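Local coordinates for phosphatidylglycerol lysyltransferase C-terminal domain-containing protein (Bacteroides thetaiotaomicron, PDB 2HQY), which binds coenzyme A and is probably a GNAT-like acyl- or aminoacyltransferase whose substrate is unknown, at residues T158-D163 / H199-L204. Sequence-based numbering, arbitrary orientation. Where two conformers were deposited one is given.
Sequences TPITPD and HNFEAL
Ile160 lies over one face of the Phe201 ring, its CG2 methyl 4.0 Å from the centroid of that ring and 20° off the ring normal, a CH-pi contact. The methyl is displaced toward the rim, and its nearest ring atom is CE2 of Phe201, 3.8 Å from Ile160 CG2. Ile160 CD1 lies beyond the rim on the same side of the ring plane, 3.9 Å from Phe201 CZ, so CG2 covers the face while the CD1 end passes the CZ-CE1 edge. With CG anti to the backbone N (chi1 -160°), the Phe201 ring is carried toward 158-163 and presents that face to Ile160. Both side chains are buried, and Ile165 of helix 165-179 touches each. In the acetyltransferase-like fold of this family, the contact joins the loop between strand 156-159 and helix 165-179 to the short segment 201-204 that follows helix 185-199; it lies away from the coenzyme A pocket. Toward the surface, Pro162 CG makes a van der Waals contact with the carboxylate oxygen OE2 of Glu202 at 3.6 Å, the two side chains crossing at about a right angle. A water beside them donates to Glu202 OE2 at 3.3 Å and, weakly, to the backbone O of Ile160 at 3.4 Å. The second subunit is met at two separate places: His199 stacks on its Trp57, and Asp163 forms a salt bridge to its Lys88.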
loop_
_atom_site.group_PDB
_atom_site.type_symbol
_atom_site.label_atom_id
_atom_site.label_comp_id
_atom_site.label_asym_id
_atom_site.label_seq_id
_atom_site.Cartn_x
_atom_site.Cartn_y
_atom_site.Cartn_z
ATOM N N THR A 158 22.195 -19.803 -8.954
ATOM C CA THR A 158 21.004 -20.588 -8.670
ATOM C C THR A 158 19.746 -19.784 -8.999
ATOM O O THR A 158 19.741 -18.545 -8.808
ATOM C CB THR A 158 20.926 -20.993 -7.177
ATOM O OG1 THR A 158 21.198 -19.849 -6.354
ATOM C CG2 THR A 158 21.903 -22.127 -6.844
ATOM N N PRO A 159 18.669 -20.473 -9.451
ATOM C CA PRO A 159 17.385 -19.805 -9.570
ATOM C C PRO A 159 16.880 -19.414 -8.179
ATOM O O PRO A 159 17.276 -20.027 -7.169
ATOM C CB PRO A 159 16.467 -20.881 -10.175
ATOM C CG PRO A 159 17.403 -21.904 -10.759
ATOM C CD PRO A 159 18.592 -21.893 -9.883
ATOM N N ILE A 160 16.045 -18.395 -8.117
ATOM C CA ILE A 160 15.365 -18.089 -6.865
ATOM C C ILE A 160 14.291 -19.157 -6.626
ATOM O O ILE A 160 13.436 -19.401 -7.482
ATOM C CB ILE A 160 14.742 -16.664 -6.825
ATOM C CG1 ILE A 160 15.853 -15.587 -6.836
ATOM C CG2 ILE A 160 13.892 -16.508 -5.561
ATOM C CD1 ILE A 160 15.342 -14.142 -6.926
ATOM N N THR A 161 14.409 -19.849 -5.491
ATOM C CA THR A 161 13.432 -20.849 -5.071
ATOM C C THR A 161 12.905 -20.374 -3.723
ATOM O O THR A 161 13.511 -19.465 -3.087
ATOM C CB THR A 161 14.089 -22.234 -4.863
ATOM O OG1 THR A 161 15.206 -22.066 -3.988
ATOM C CG2 THR A 161 14.551 -22.819 -6.192
ATOM N N PRO A 162 11.785 -20.969 -3.264
ATOM C CA PRO A 162 11.237 -20.585 -1.955
ATOM C C PRO A 162 12.237 -20.606 -0.820
ATOM O O PRO A 162 12.243 -19.665 -0.038
ATOM C CB PRO A 162 10.086 -21.598 -1.744
ATOM C CG PRO A 162 9.576 -21.804 -3.152
ATOM C CD PRO A 162 10.890 -21.939 -3.939
ATOM N N ASP A 163 13.100 -21.622 -0.745
ATOM C CA ASP A 163 14.065 -21.692 0.355
ATOM C C ASP A 163 15.180 -20.651 0.276
ATOM O O ASP A 163 15.895 -20.431 1.259
ATOM C CB ASP A 163 14.709 -23.080 0.451
ATOM C CG ASP A 163 15.473 -23.275 1.768
ATOM O OD1 ASP A 163 14.947 -22.890 2.871
ATOM O OD2 ASP A 163 16.619 -23.796 1.709
ATOM N N HIS A 199 8.276 -11.539 -0.930
ATOM C CA HIS A 199 7.303 -12.214 -0.078
ATOM C C HIS A 199 6.181 -12.920 -0.889
ATOM O O HIS A 199 5.596 -13.908 -0.429
ATOM C CB HIS A 199 6.593 -11.207 0.821
ATOM C CG HIS A 199 7.404 -10.643 1.957
ATOM N ND1 HIS A 199 7.126 -9.458 2.618
ATOM C CD2 HIS A 199 8.578 -11.086 2.467
ATOM C CE1 HIS A 199 8.066 -9.232 3.522
ATOM N NE2 HIS A 199 8.958 -10.203 3.447
ATOM N N ASN A 200 5.843 -12.373 -2.045
ATOM C CA ASN A 200 4.767 -12.915 -2.876
ATOM C C ASN A 200 5.268 -13.465 -4.223
ATOM O O ASN A 200 4.548 -13.478 -5.215
ATOM C CB ASN A 200 3.734 -11.812 -3.071
ATOM C CG ASN A 200 3.118 -11.391 -1.743
ATOM O OD1 ASN A 200 2.341 -12.158 -1.139
ATOM N ND2 ASN A 200 3.483 -10.203 -1.263
ATOM N N PHE A 201 6.486 -13.973 -4.223
ATOM C CA PHE A 201 7.218 -14.257 -5.455
ATOM C C PHE A 201 6.464 -15.200 -6.411
ATOM O O PHE A 201 6.307 -14.902 -7.598
ATOM C CB PHE A 201 8.564 -14.900 -5.070
ATOM C CG PHE A 201 9.607 -14.813 -6.140
ATOM C CD1 PHE A 201 10.334 -13.621 -6.327
ATOM C CD2 PHE A 201 9.908 -15.926 -6.934
ATOM C CE1 PHE A 201 11.376 -13.527 -7.287
ATOM C CE2 PHE A 201 10.944 -15.850 -7.924
ATOM C CZ PHE A 201 11.676 -14.647 -8.107
ATOM N N GLU A 202 6.001 -16.324 -5.883
ATOM C CA GLU A 202 5.339 -17.321 -6.718
ATOM C C GLU A 202 3.974 -16.864 -7.189
ATOM O O GLU A 202 3.620 -17.060 -8.365
ATOM C CB GLU A 202 5.255 -18.659 -5.989
ATOM C CG GLU A 202 6.640 -19.274 -5.939
ATOM C CD GLU A 202 6.646 -20.744 -5.565
ATOM O OE1 GLU A 202 5.807 -21.175 -4.727
ATOM O OE2 GLU A 202 7.518 -21.467 -6.103
ATOM N N ALA A 203 3.205 -16.238 -6.298
ATOM C CA ALA A 203 1.873 -15.748 -6.668
ATOM C C ALA A 203 1.949 -14.738 -7.817
ATOM O O ALA A 203 1.073 -14.706 -8.667
ATOM C CB ALA A 203 1.173 -15.115 -5.480
ATOM N N LEU A 204 2.966 -13.886 -7.784
ATOM C CA LEU A 204 3.146 -12.853 -8.821
ATOM C C LEU A 204 3.553 -13.416 -10.186
ATOM O O LEU A 204 3.282 -12.776 -11.210
ATOM C CB LEU A 204 4.157 -11.824 -8.373
ATOM C CG LEU A 204 3.709 -10.939 -7.219
ATOM C CD1 LEU A 204 4.956 -10.186 -6.686
ATOM C CD2 LEU A 204 2.586 -9.942 -7.687
HETATM O O HOH W 1 10.115 -19.927 -7.380
#